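Local atomic coordinates of alpha-fucosidase (Bifidobacterium bifidum, PDB entry 2EAB), a protein that acts as a 1,2-alpha-L-fucosidase, probably cleaving alpha-1,2-linked fucose from glycans, this chain being the catalytic domain of a much longer protein. Residues Y284-P289 and L444-E449; P454-A459 and E471-G476; T78-G83 and S417-N422; A131-Y136 and H484-A489. All coordinates share one frame; numbering follows the deposited sequence.

Contact 1: Y284-P289 and L444-E449. With EDO (1,2-ethanediol), chain H.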
loop_
_atom_site.group_PDB
_atom_site.type_symbol
_atom_site.label_atom_id
_atom_site.label_comp_id
_atom_site.label_asym_id
_atom_site.label_seq_id
_atom_site.Cartn_x
_atom_site.Cartn_y
_atom_site.Cartn_z
ATOM N N TYR A 284 1.733 -22.181 -5.443
ATOM C CA TYR A 284 2.687 -21.070 -5.446
ATOM C C TYR A 284 3.574 -21.119 -4.205
ATOM O O TYR A 284 3.113 -21.481 -3.126
ATOM C CB TYR A 284 1.959 -19.719 -5.474
ATOM C CG TYR A 284 2.906 -18.549 -5.331
ATOM C CD1 TYR A 284 3.589 -18.056 -6.438
ATOM C CD2 TYR A 284 3.151 -17.959 -4.086
ATOM C CE1 TYR A 284 4.493 -17.008 -6.323
ATOM C CE2 TYR A 284 4.050 -16.905 -3.955
ATOM C CZ TYR A 284 4.713 -16.432 -5.075
ATOM O OH TYR A 284 5.606 -15.387 -4.936
ATOM N N LYS A 285 4.839 -20.742 -4.355
ATOM C CA LYS A 285 5.663 -20.412 -3.195
ATOM C C LYS A 285 6.600 -19.291 -3.594
ATOM O O LYS A 285 7.114 -19.284 -4.709
ATOM C CB LYS A 285 6.453 -21.628 -2.706
ATOM C CG LYS A 285 7.113 -21.450 -1.342
ATOM C CD LYS A 285 7.764 -22.748 -0.873
ATOM C CE LYS A 285 8.567 -22.576 0.414
ATOM N NZ LYS A 285 7.736 -22.108 1.555
ATOM N N GLN A 286 6.829 -18.348 -2.686
ATOM C CA GLN A 286 7.792 -17.286 -2.946
ATOM C C GLN A 286 9.180 -17.845 -2.644
ATOM O O GLN A 286 9.723 -17.666 -1.542
ATOM C CB GLN A 286 7.491 -16.024 -2.137
ATOM C CG GLN A 286 8.328 -14.839 -2.614
ATOM C CD GLN A 286 7.968 -13.528 -1.954
ATOM O OE1 GLN A 286 7.256 -13.482 -0.948
ATOM N NE2 GLN A 286 8.464 -12.446 -2.520
ATOM N N LYS A 287 9.719 -18.552 -3.634
ATOM C CA LYS A 287 10.955 -19.309 -3.500
ATOM C C LYS A 287 11.646 -19.315 -4.856
ATOM O O LYS A 287 11.202 -19.987 -5.780
ATOM C CB LYS A 287 10.654 -20.748 -3.047
ATOM C CG LYS A 287 11.902 -21.597 -2.817
ATOM C CD LYS A 287 11.590 -22.962 -2.209
ATOM C CE LYS A 287 11.766 -24.090 -3.209
ATOM N NZ LYS A 287 11.977 -25.401 -2.524
ATOM N N TYR A 288 12.724 -18.551 -4.973
ATOM C CA TYR A 288 13.476 -18.442 -6.218
ATOM C C TYR A 288 14.338 -19.696 -6.389
ATOM O O TYR A 288 14.953 -20.136 -5.419
ATOM C CB TYR A 288 14.367 -17.192 -6.173
ATOM C CG TYR A 288 15.240 -17.031 -7.392
ATOM C CD1 TYR A 288 14.772 -16.356 -8.522
ATOM C CD2 TYR A 288 16.533 -17.561 -7.421
ATOM C CE1 TYR A 288 15.561 -16.220 -9.652
ATOM C CE2 TYR A 288 17.333 -17.425 -8.537
ATOM C CZ TYR A 288 16.846 -16.753 -9.646
ATOM O OH TYR A 288 17.657 -16.638 -10.747
ATOM N N PRO A 289 14.437 -20.247 -7.619
ATOM C CA PRO A 289 13.825 -19.823 -8.878
ATOM C C PRO A 289 12.526 -20.510 -9.310
ATOM O O PRO A 289 11.942 -20.086 -10.301
ATOM C CB PRO A 289 14.917 -20.158 -9.890
ATOM C CG PRO A 289 15.488 -21.437 -9.353
ATOM C CD PRO A 289 15.390 -21.355 -7.841
ATOM N N LEU A 444 5.081 -7.351 3.028
ATOM C CA LEU A 444 5.926 -6.446 2.249
ATOM C C LEU A 444 7.404 -6.699 2.531
ATOM O O LEU A 444 8.218 -6.727 1.611
ATOM C CB LEU A 444 5.591 -4.970 2.493
ATOM C CG LEU A 444 6.435 -4.007 1.648
ATOM C CD1 LEU A 444 6.102 -4.158 0.158
ATOM C CD2 LEU A 444 6.261 -2.576 2.115
ATOM N N ILE A 445 7.762 -6.874 3.801
ATOM C CA ILE A 445 9.157 -7.128 4.143
ATOM C C ILE A 445 9.636 -8.407 3.459
ATOM O O ILE A 445 10.701 -8.424 2.838
ATOM C CB ILE A 445 9.389 -7.209 5.672
ATOM C CG1 ILE A 445 8.838 -5.959 6.367
ATOM C CG2 ILE A 445 10.878 -7.385 5.976
ATOM C CD1 ILE A 445 8.901 -6.007 7.880
ATOM N N GLU A 446 8.838 -9.466 3.561
ATOM C CA GLU A 446 9.169 -10.717 2.889
ATOM C C GLU A 446 9.247 -10.564 1.366
ATOM O O GLU A 446 10.104 -11.164 0.724
ATOM C CB GLU A 446 8.190 -11.828 3.268
ATOM C CG GLU A 446 8.638 -13.183 2.719
ATOM C CD GLU A 446 7.688 -14.330 2.994
ATOM O OE1 GLU A 446 6.807 -14.209 3.867
ATOM O OE2 GLU A 446 7.830 -15.373 2.320
ATOM N N TYR A 447 8.372 -9.740 0.800
ATOM C CA TYR A 447 8.379 -9.490 -0.642
ATOM C C TYR A 447 9.677 -8.818 -1.087
ATOM O O TYR A 447 10.258 -9.184 -2.107
ATOM C CB TYR A 447 7.179 -8.627 -1.034
ATOM C CG TYR A 447 7.042 -8.445 -2.527
ATOM C CD1 TYR A 447 6.484 -9.450 -3.316
ATOM C CD2 TYR A 447 7.483 -7.279 -3.149
ATOM C CE1 TYR A 447 6.361 -9.300 -4.687
ATOM C CE2 TYR A 447 7.373 -7.122 -4.524
ATOM C CZ TYR A 447 6.806 -8.133 -5.285
ATOM O OH TYR A 447 6.709 -7.963 -6.650
ATOM N N VAL A 448 10.124 -7.830 -0.317
ATOM C CA VAL A 448 11.337 -7.104 -0.665
ATOM C C VAL A 448 12.550 -8.024 -0.480
ATOM O O VAL A 448 13.438 -8.054 -1.328
ATOM C CB VAL A 448 11.441 -5.774 0.116
ATOM C CG1 VAL A 448 12.768 -5.078 -0.179
ATOM C CG2 VAL A 448 10.277 -4.861 -0.268
ATOM N N GLU A 449 12.560 -8.816 0.595
ATOM C CA GLU A 449 13.568 -9.877 0.736
ATOM C C GLU A 449 13.528 -10.809 -0.475
ATOM O O GLU A 449 14.571 -11.242 -0.970
ATOM C CB GLU A 449 13.380 -10.661 2.035
ATOM C CG GLU A 449 13.706 -9.832 3.267
ATOM C CD GLU A 449 13.315 -10.487 4.580
ATOM O OE1 GLU A 449 12.311 -11.230 4.627
ATOM O OE2 GLU A 449 14.000 -10.215 5.594
HETATM C C1 EDO H . 12.208 -15.359 -3.598
HETATM O O1 EDO H . 13.472 -14.725 -3.875
HETATM C C2 EDO H . 12.286 -16.368 -2.392
HETATM O O2 EDO H . 13.391 -17.228 -2.636
HETATM O O HOH W 1 9.584 -10.858 -4.348
HETATM O O HOH W 2 9.898 -15.929 0.637
#
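Q286 reaches E446 and Y447 with one outstretched side chain, a worked example of how a loop can lean on a helix through its most distant atoms. From CB the chain leaves with CG anti to the backbone N (chi1 -169°) and stays extended beyond it, which carries the amide across to the helix. CG passes a bound 1,2-ethanediol, probably from the crystallisation liquor, at 4.0 Å from its C1; the diol is itself held by Y288 N, which donates to its O2, and by G450 O. The loop, which makes an inverse gamma turn at Q286, follows the last long strand of the N-terminal region, whereas helix 442-450 belongs to the family 95 catalytic domain, an (alpha/alpha)6 barrel in this family. At the tip, Q286 OE1 lies 3.8 Å from E446 OE2; the two side chains run alongside each other, pointing opposite ways, with amide and carboxylate planes 21° apart. A water links the two residues instead, donating to the backbone Q286 O and, at 2.7 Å, to E446 OE2. Q286 NE2 comes 3.5 Å from Y447 CA and 3.7 Å from Y447 CD1. A second water accepts a weak bond from Q286 NE2, donates to Y447 O at 2.9 Å, and rests over one face of the Y447 ring near its rim. The hydroxyl of that ring bonds to T488 O.

Contact 2: P454-A459 and E471-G476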
loop_
_atom_site.group_PDB
_atom_site.type_symbol
_atom_site.label_atom_id
_atom_site.label_comp_id
_atom_site.label_asym_id
_atom_site.label_seq_id
_atom_site.Cartn_x
_atom_site.Cartn_y
_atom_site.Cartn_z
ATOM N N PRO A 454 16.289 -12.816 -7.334
ATOM C CA PRO A 454 16.115 -12.443 -8.745
ATOM C C PRO A 454 16.777 -11.104 -9.082
ATOM O O PRO A 454 17.333 -10.941 -10.171
ATOM C CB PRO A 454 14.593 -12.376 -8.904
ATOM C CG PRO A 454 14.067 -12.152 -7.519
ATOM C CD PRO A 454 14.995 -12.915 -6.632
ATOM N N GLY A 455 16.758 -10.172 -8.134
ATOM C CA GLY A 455 17.328 -8.848 -8.349
ATOM C C GLY A 455 18.834 -8.842 -8.513
ATOM O O GLY A 455 19.383 -7.932 -9.136
ATOM N N ARG A 456 19.513 -9.848 -7.965
ATOM C CA ARG A 456 20.953 -9.988 -8.172
ATOM C C ARG A 456 21.267 -10.320 -9.633
ATOM O O ARG A 456 22.311 -9.927 -10.151
ATOM C CB ARG A 456 21.546 -11.035 -7.225
ATOM C CG ARG A 456 21.723 -10.528 -5.804
ATOM C CD ARG A 456 22.047 -11.658 -4.862
ATOM N NE ARG A 456 22.326 -11.195 -3.509
ATOM C CZ ARG A 456 22.546 -12.004 -2.477
ATOM N NH1 ARG A 456 22.533 -13.323 -2.638
ATOM N NH2 ARG A 456 22.798 -11.494 -1.282
ATOM N N VAL A 457 20.362 -11.041 -10.295
ATOM C CA VAL A 457 20.495 -11.315 -11.725
ATOM C C VAL A 457 20.383 -10.003 -12.504
ATOM O O VAL A 457 21.216 -9.707 -13.353
ATOM C CB VAL A 457 19.438 -12.331 -12.229
ATOM C CG1 VAL A 457 19.642 -12.642 -13.703
ATOM C CG2 VAL A 457 19.490 -13.618 -11.416
ATOM N N THR A 458 19.366 -9.207 -12.188
ATOM C CA THR A 458 19.168 -7.914 -12.831
ATOM C C THR A 458 20.356 -6.981 -12.588
ATOM O O THR A 458 20.813 -6.295 -13.504
ATOM C CB THR A 458 17.864 -7.278 -12.336
ATOM O OG1 THR A 458 16.790 -8.191 -12.587
ATOM C CG2 THR A 458 17.573 -5.978 -13.052
ATOM N N ALA A 459 20.850 -6.947 -11.351
ATOM C CA ALA A 459 22.006 -6.122 -11.000
ATOM C C ALA A 459 23.238 -6.498 -11.815
ATOM O O ALA A 459 23.987 -5.626 -12.259
ATOM C CB ALA A 459 22.301 -6.212 -9.514
ATOM N N GLU A 471 23.097 -18.096 -4.465
ATOM C CA GLU A 471 22.093 -18.872 -3.745
ATOM C C GLU A 471 22.357 -18.892 -2.240
ATOM O O GLU A 471 21.426 -18.742 -1.440
ATOM C CB GLU A 471 22.001 -20.295 -4.312
ATOM C CG GLU A 471 20.886 -21.159 -3.716
ATOM C CD GLU A 471 19.529 -20.466 -3.675
ATOM O OE1 GLU A 471 19.237 -19.615 -4.546
ATOM O OE2 GLU A 471 18.741 -20.783 -2.757
ATOM N N THR A 472 23.625 -19.044 -1.866
ATOM C CA THR A 472 24.013 -19.180 -0.462
ATOM C C THR A 472 24.491 -17.885 0.206
ATOM O O THR A 472 24.591 -17.827 1.428
ATOM C CB THR A 472 25.073 -20.293 -0.270
ATOM O OG1 THR A 472 26.227 -20.009 -1.071
ATOM C CG2 THR A 472 24.506 -21.658 -0.659
ATOM N N THR A 473 24.780 -16.851 -0.583
ATOM C CA THR A 473 25.227 -15.561 -0.043
ATOM C C THR A 473 24.048 -14.838 0.618
ATOM O O THR A 473 23.093 -14.465 -0.069
ATOM C CB THR A 473 25.865 -14.686 -1.153
ATOM O OG1 THR A 473 27.013 -15.359 -1.677
ATOM C CG2 THR A 473 26.303 -13.329 -0.616
ATOM N N PRO A 474 24.094 -14.649 1.954
ATOM C CA PRO A 474 22.945 -14.047 2.637
ATOM C C PRO A 474 22.623 -12.644 2.150
ATOM O O PRO A 474 23.499 -11.931 1.660
ATOM C CB PRO A 474 23.388 -13.993 4.105
ATOM C CG PRO A 474 24.443 -15.034 4.222
ATOM C CD PRO A 474 25.165 -15.000 2.905
ATOM N N ILE A 475 21.360 -12.260 2.294
ATOM C CA ILE A 475 20.962 -10.884 2.066
ATOM C C ILE A 475 21.874 -9.997 2.909
ATOM O O ILE A 475 22.074 -10.249 4.108
ATOM C CB ILE A 475 19.495 -10.654 2.455
ATOM C CG1 ILE A 475 18.570 -11.490 1.562
ATOM C CG2 ILE A 475 19.145 -9.173 2.347
ATOM C CD1 ILE A 475 17.125 -11.503 2.003
ATOM N N GLY A 476 22.439 -8.974 2.276
ATOM C CA GLY A 476 23.375 -8.086 2.953
ATOM C C GLY A 476 24.810 -8.277 2.515
ATOM O O GLY A 476 25.615 -7.351 2.603
#
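R456 turns CG anti to its own carbonyl carbon (chi1 -77°) and then runs extended from CG to NE, a course that delivers its guanidinium to the backbone oxygens of T473 and P474. It illustrates how one long side chain can bind main-chain oxygens of a nearby loop as well as a carboxylate. T473 O is gripped by both terminal nitrogens, end-on: R456 NH1 donates to it at 2.9 Å with a fairly straight bond (159°), and R456 NH2 adds a more bent one at 3.2 Å. Both donors come to T473 O from the same face of its carbonyl plane. R456 NH2 also donates to P474 O at 3.1 Å, from well above that carbonyl's plane, although both oxygens sit in the plane of the guanidinium. The T473 side chain completes the approach by simple contact, its CB 3.9 Å from R456 NH1, while its hydroxyl bonds back to N469 O. R456 NH2 divides its protons among three acceptors, the two bent carbonyl bonds being secondary to a salt bridge with E537 OE1, the oxygen that also accepts from G476 N. Through these bonds helix 452-463, the loop leading on toward strand 486-487, and helix 525-546, on which I475 rests against A533 and L534, are held together within the catalytic domain.

Contact 3: T78-G83 and S417-N422. With EDO (1,2-ethanediol), chain D.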
loop_
_atom_site.group_PDB
_atom_site.type_symbol
_atom_site.label_atom_id
_atom_site.label_comp_id
_atom_site.label_asym_id
_atom_site.label_seq_id
_atom_site.Cartn_x
_atom_site.Cartn_y
_atom_site.Cartn_z
ATOM N N THR A 78 -2.450 -15.717 -4.617
ATOM C CA THR A 78 -1.340 -16.293 -5.377
ATOM C C THR A 78 -1.703 -16.760 -6.783
ATOM O O THR A 78 -0.863 -17.361 -7.457
ATOM C CB THR A 78 -0.638 -17.460 -4.625
ATOM O OG1 THR A 78 -1.511 -18.596 -4.546
ATOM C CG2 THR A 78 -0.213 -17.041 -3.221
ATOM N N LEU A 79 -2.926 -16.482 -7.237
ATOM C CA LEU A 79 -3.339 -16.919 -8.572
ATOM C C LEU A 79 -2.775 -15.961 -9.612
ATOM O O LEU A 79 -3.432 -15.018 -10.057
ATOM C CB LEU A 79 -4.859 -17.070 -8.686
ATOM C CG LEU A 79 -5.293 -17.920 -9.889
ATOM C CD1 LEU A 79 -4.980 -19.402 -9.667
ATOM C CD2 LEU A 79 -6.761 -17.735 -10.181
ATOM N N TRP A 80 -1.526 -16.236 -9.975
ATOM C CA TRP A 80 -0.703 -15.385 -10.814
ATOM C C TRP A 80 -0.179 -16.181 -12.006
ATOM O O TRP A 80 0.433 -17.233 -11.827
ATOM C CB TRP A 80 0.498 -14.905 -9.990
ATOM C CG TRP A 80 0.366 -13.549 -9.371
ATOM C CD1 TRP A 80 -0.148 -13.223 -8.144
ATOM C CD2 TRP A 80 0.811 -12.331 -9.957
ATOM N NE1 TRP A 80 -0.053 -11.857 -7.946
ATOM C CE2 TRP A 80 0.533 -11.290 -9.048
ATOM C CE3 TRP A 80 1.432 -12.021 -11.174
ATOM C CZ2 TRP A 80 0.843 -9.954 -9.327
ATOM C CZ3 TRP A 80 1.739 -10.704 -11.451
ATOM C CH2 TRP A 80 1.441 -9.685 -10.532
ATOM N N THR A 81 -0.422 -15.681 -13.214
ATOM C CA THR A 81 0.263 -16.206 -14.392
ATOM C C THR A 81 1.675 -15.610 -14.467
ATOM O O THR A 81 2.026 -14.731 -13.682
ATOM C CB THR A 81 -0.500 -15.898 -15.692
ATOM O OG1 THR A 81 -0.690 -14.486 -15.797
ATOM C CG2 THR A 81 -1.852 -16.609 -15.732
ATOM N N GLY A 82 2.473 -16.097 -15.413
ATOM C CA GLY A 82 3.861 -15.680 -15.573
ATOM C C GLY A 82 4.833 -16.566 -14.815
ATOM O O GLY A 82 4.450 -17.569 -14.207
ATOM N N GLY A 83 6.109 -16.196 -14.860
ATOM C CA GLY A 83 7.118 -16.865 -14.052
ATOM C C GLY A 83 7.628 -18.159 -14.656
ATOM O O GLY A 83 7.364 -18.469 -15.821
ATOM N N SER A 417 -3.001 -5.729 -12.302
ATOM C CA SER A 417 -3.243 -5.683 -10.850
ATOM C C SER A 417 -1.977 -6.108 -10.099
ATOM O O SER A 417 -2.016 -6.902 -9.157
ATOM C CB SER A 417 -4.457 -6.531 -10.457
ATOM O OG SER A 417 -4.794 -6.319 -9.093
ATOM N N ASP A 418 -0.854 -5.558 -10.543
ATOM C CA ASP A 418 0.461 -6.052 -10.158
ATOM C C ASP A 418 1.041 -5.347 -8.924
ATOM O O ASP A 418 0.317 -4.704 -8.153
ATOM C CB ASP A 418 1.421 -6.018 -11.373
ATOM C CG ASP A 418 1.810 -4.605 -11.804
ATOM O OD1 ASP A 418 1.433 -3.648 -11.104
ATOM O OD2 ASP A 418 2.511 -4.452 -12.830
ATOM N N PHE A 419 2.344 -5.509 -8.731
ATOM C CA PHE A 419 3.091 -4.778 -7.714
ATOM C C PHE A 419 3.814 -3.647 -8.440
ATOM O O PHE A 419 4.819 -3.870 -9.121
ATOM C CB PHE A 419 4.033 -5.726 -6.964
ATOM C CG PHE A 419 3.313 -6.899 -6.363
ATOM C CD1 PHE A 419 3.396 -8.157 -6.951
ATOM C CD2 PHE A 419 2.493 -6.731 -5.244
ATOM C CE1 PHE A 419 2.703 -9.239 -6.418
ATOM C CE2 PHE A 419 1.799 -7.814 -4.703
ATOM C CZ PHE A 419 1.905 -9.070 -5.295
ATOM N N HIS A 420 3.261 -2.438 -8.333
ATOM C CA HIS A 420 3.764 -1.274 -9.062
ATOM C C HIS A 420 4.594 -0.459 -8.090
ATOM O O HIS A 420 4.049 0.247 -7.234
ATOM C CB HIS A 420 2.619 -0.422 -9.629
ATOM C CG HIS A 420 2.559 -0.412 -11.123
ATOM N ND1 HIS A 420 2.883 0.683 -11.898
ATOM C CD2 HIS A 420 2.213 -1.390 -11.988
ATOM C CE1 HIS A 420 2.730 0.373 -13.174
ATOM N NE2 HIS A 420 2.330 -0.882 -13.256
ATOM N N MET A 421 5.911 -0.564 -8.218
ATOM C CA MET A 421 6.815 -0.204 -7.132
ATOM C C MET A 421 7.480 1.160 -7.308
ATOM O O MET A 421 8.557 1.405 -6.771
ATOM C CB MET A 421 7.843 -1.328 -6.939
ATOM C CG MET A 421 8.410 -1.440 -5.533
ATOM S SD MET A 421 9.301 -2.981 -5.290
ATOM C CE MET A 421 10.807 -2.640 -6.200
ATOM N N ASN A 422 6.821 2.064 -8.026
ATOM C CA ASN A 422 7.320 3.433 -8.148
ATOM C C ASN A 422 6.263 4.463 -7.741
ATOM O O ASN A 422 6.134 5.518 -8.361
ATOM C CB ASN A 422 7.887 3.701 -9.552
ATOM C CG ASN A 422 9.007 4.742 -9.551
ATOM O OD1 ASN A 422 9.575 5.077 -8.510
ATOM N ND2 ASN A 422 9.334 5.252 -10.732
HETATM C C1 EDO D . 7.224 8.964 -8.329
HETATM O O1 EDO D . 6.425 10.011 -9.075
HETATM C C2 EDO D . 7.776 7.990 -9.444
HETATM O O2 EDO D . 6.623 7.224 -10.021
#
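W80 and F419 present two rings whose planes are nearly parallel, 13° apart, but slid so far that they barely overlap; the F419 ring and the six-membered ring of the indole have centroids 5.5 Å apart. This shows how aromatic groups can meet at their margins without forming a true face-to-face stack. The closest approach is W80 CZ2 to F419 CE1 at 3.5 Å. W80 CE2 is 4.0 Å from F419 CE1. At the edge of the indole, near its plane, D418 CB stands 3.8 Å from W80 CH2. D418 holds CG between its backbone N and carbonyl carbon (chi1 70°), which leads the carboxylate away from the indole; its plane lies within 9° of the ring's. S417 O lies obliquely to the ring, 4.2 Å from W80 CZ2. Putting an alanine at W80 would probably open a gap beside F419 CE1 and D418 CB and leave the F419 ring without its neighbour at CE1. F419 is also met by the ring of Y447, and its backbone pairs with N487 in a two-stranded antiparallel sheet. The buried contact is a piece of the interface between the N-terminal beta region and the catalytic domain in this family 95 architecture, and it borders the calcium site: the F419 side chain lies about 4 Å from that of L393, a residue that binds calcium.

Contact 4: A131-Y136 and H484-A489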
loop_
_atom_site.group_PDB
_atom_site.type_symbol
_atom_site.label_atom_id
_atom_site.label_comp_id
_atom_site.label_asym_id
_atom_site.label_seq_id
_atom_site.Cartn_x
_atom_site.Cartn_y
_atom_site.Cartn_z
ATOM N N ALA A 131 3.664 -13.054 -21.605
ATOM C CA ALA A 131 3.315 -14.342 -21.004
ATOM C C ALA A 131 4.246 -14.695 -19.849
ATOM O O ALA A 131 3.835 -15.364 -18.903
ATOM C CB ALA A 131 3.332 -15.442 -22.051
ATOM N N GLU A 132 5.503 -14.271 -19.945
ATOM C CA GLU A 132 6.456 -14.443 -18.843
ATOM C C GLU A 132 6.162 -13.481 -17.703
ATOM O O GLU A 132 6.284 -13.836 -16.530
ATOM C CB GLU A 132 7.887 -14.208 -19.311
ATOM C CG GLU A 132 8.499 -15.319 -20.139
ATOM C CD GLU A 132 9.976 -15.093 -20.383
ATOM O OE1 GLU A 132 10.447 -13.945 -20.226
ATOM O OE2 GLU A 132 10.674 -16.072 -20.721
ATOM N N GLN A 133 5.802 -12.250 -18.043
ATOM C CA GLN A 133 5.481 -11.275 -17.017
ATOM C C GLN A 133 4.262 -11.742 -16.233
ATOM O O GLN A 133 4.282 -11.785 -15.003
ATOM C CB GLN A 133 5.214 -9.913 -17.639
ATOM C CG GLN A 133 4.991 -8.835 -16.590
ATOM C CD GLN A 133 5.002 -7.429 -17.152
ATOM O OE1 GLN A 133 5.265 -7.206 -18.342
ATOM N NE2 GLN A 133 4.731 -6.462 -16.283
ATOM N N GLY A 134 3.205 -12.103 -16.954
ATOM C CA GLY A 134 1.971 -12.536 -16.328
ATOM C C GLY A 134 1.266 -11.407 -15.609
ATOM O O GLY A 134 1.551 -10.232 -15.831
ATOM N N ASN A 135 0.308 -11.785 -14.772
ATOM C CA ASN A 135 -0.524 -10.850 -14.032
ATOM C C ASN A 135 -1.341 -11.592 -12.988
ATOM O O ASN A 135 -1.344 -12.825 -12.955
ATOM C CB ASN A 135 -1.403 -9.989 -14.966
ATOM C CG ASN A 135 -2.449 -10.788 -15.759
ATOM O OD1 ASN A 135 -2.441 -12.021 -15.830
ATOM N ND2 ASN A 135 -3.361 -10.052 -16.372
ATOM N N TYR A 136 -1.992 -10.830 -12.119
ATOM C CA TYR A 136 -2.910 -11.363 -11.129
ATOM C C TYR A 136 -4.252 -11.660 -11.781
ATOM O O TYR A 136 -4.760 -10.836 -12.541
ATOM C CB TYR A 136 -3.116 -10.314 -10.048
ATOM C CG TYR A 136 -3.958 -10.752 -8.870
ATOM C CD1 TYR A 136 -3.616 -11.875 -8.128
ATOM C CD2 TYR A 136 -5.067 -10.011 -8.467
ATOM C CE1 TYR A 136 -4.363 -12.259 -7.020
ATOM C CE2 TYR A 136 -5.830 -10.390 -7.364
ATOM C CZ TYR A 136 -5.466 -11.511 -6.645
ATOM O OH TYR A 136 -6.188 -11.888 -5.537
ATOM N N HIS A 484 12.665 -2.731 -10.673
ATOM C CA HIS A 484 12.144 -1.544 -11.318
ATOM C C HIS A 484 10.674 -1.300 -10.940
ATOM O O HIS A 484 10.300 -1.535 -9.792
ATOM C CB HIS A 484 12.444 -1.655 -12.811
ATOM C CG HIS A 484 13.900 -1.516 -13.114
ATOM N ND1 HIS A 484 14.800 -2.565 -13.110
ATOM C CD2 HIS A 484 14.620 -0.405 -13.374
ATOM C CE1 HIS A 484 16.010 -2.098 -13.382
ATOM N NE2 HIS A 484 15.922 -0.790 -13.551
ATOM N N THR A 485 9.859 -0.780 -11.859
ATOM C CA THR A 485 8.475 -0.428 -11.531
ATOM C C THR A 485 7.551 -1.646 -11.502
ATOM O O THR A 485 6.939 -1.955 -10.479
ATOM C CB THR A 485 7.906 0.649 -12.487
ATOM O OG1 THR A 485 8.610 1.883 -12.293
ATOM C CG2 THR A 485 6.430 0.885 -12.221
ATOM N N GLU A 486 7.429 -2.317 -12.642
ATOM C CA GLU A 486 6.481 -3.414 -12.769
ATOM C C GLU A 486 7.077 -4.688 -12.200
ATOM O O GLU A 486 8.052 -5.212 -12.732
ATOM C CB GLU A 486 6.095 -3.633 -14.228
ATOM C CG GLU A 486 5.448 -2.436 -14.884
ATOM C CD GLU A 486 4.844 -2.792 -16.218
ATOM O OE1 GLU A 486 5.422 -3.641 -16.935
ATOM O OE2 GLU A 486 3.785 -2.219 -16.558
ATOM N N ASN A 487 6.471 -5.168 -11.118
ATOM C CA ASN A 487 6.900 -6.367 -10.424
ATOM C C ASN A 487 5.753 -7.360 -10.317
ATOM O O ASN A 487 4.590 -7.019 -10.567
ATOM C CB ASN A 487 7.484 -5.992 -9.062
ATOM C CG ASN A 487 8.907 -5.493 -9.176
ATOM O OD1 ASN A 487 9.848 -6.285 -9.159
ATOM N ND2 ASN A 487 9.074 -4.184 -9.332
ATOM N N THR A 488 6.089 -8.604 -9.987
ATOM C CA THR A 488 5.105 -9.683 -10.015
ATOM C C THR A 488 5.324 -10.625 -8.832
ATOM O O THR A 488 6.124 -10.343 -7.939
ATOM C CB THR A 488 5.202 -10.506 -11.318
ATOM O OG1 THR A 488 6.412 -11.268 -11.291
ATOM C CG2 THR A 488 5.149 -9.622 -12.560
ATOM N N ALA A 489 4.633 -11.758 -8.848
ATOM C CA ALA A 489 4.839 -12.815 -7.864
ATOM C C ALA A 489 6.119 -13.628 -8.115
ATOM O O ALA A 489 6.481 -14.470 -7.289
ATOM C CB ALA A 489 3.627 -13.737 -7.832
HETATM O O HOH W 3 3.848 -6.609 -13.532
HETATM O O HOH W 4 6.518 -12.731 -13.550
#
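Q133 closes helix 130-133, G134 breaking away with a positive phi of 69°, and beside this turn the extended chain of H484-A489 directs E486 and T488 at it while N487 between them points the opposite way. The case illustrates how one amide can serve two acceptors at once. With CG anti to its backbone N, the extended Q133 side chain crosses that of E486 at about a right angle, and Q133 NE2 donates to E486 OE1 at 3.0 Å. The bond is close to straight (159°) and near the amide plane, yet it reaches the oxygen from well above the plane of the carboxylate. Q133 NE2 also donates to a water at 2.9 Å, which in turn donates to N487 O at 3.1 Å. Next to the helix end, T488 CG2 packs 3.4 Å from Q133 O and 4.1 Å from Q133 CG. A second water lies 2.8 Å from Q133 O, to which it probably donates, and is hydrogen-bonded to T488 OG1, which also accepts from Y490 N. A leucine in place of Q133 would probably rob both E486 OE1 and the water leading to N487 O of their donor. H410 touches Q133 and E486 alike. One amide nitrogen thus serves a buried carboxylate oxygen directly and a strand carbonyl through water, which probably restrains the rotation of the amide.

How the contacts relate
From the N terminus the chain opens contact 3 at T78-G83, then contact 4 at A131-Y136 and contact 1 at Y284-P289, all in the N-terminal region. Contact 3 closes first, at S417-N422, and therefore crosses both contact 4 and contact 1. Contact 1 closes next on helix 442-450. Contact 2 then opens and shuts within a short loop, in series after it, before contact 4 closes at H484-A489; contacts 1 and 2 are thus nested inside contact 4. Strands 419-420 and 486-487 pair, bringing contacts 3 and 4 together, with M421 N about 2.8 Å from T485 O. Three contacts join the N-terminal region to the catalytic domain; contact 2 lies within the latter.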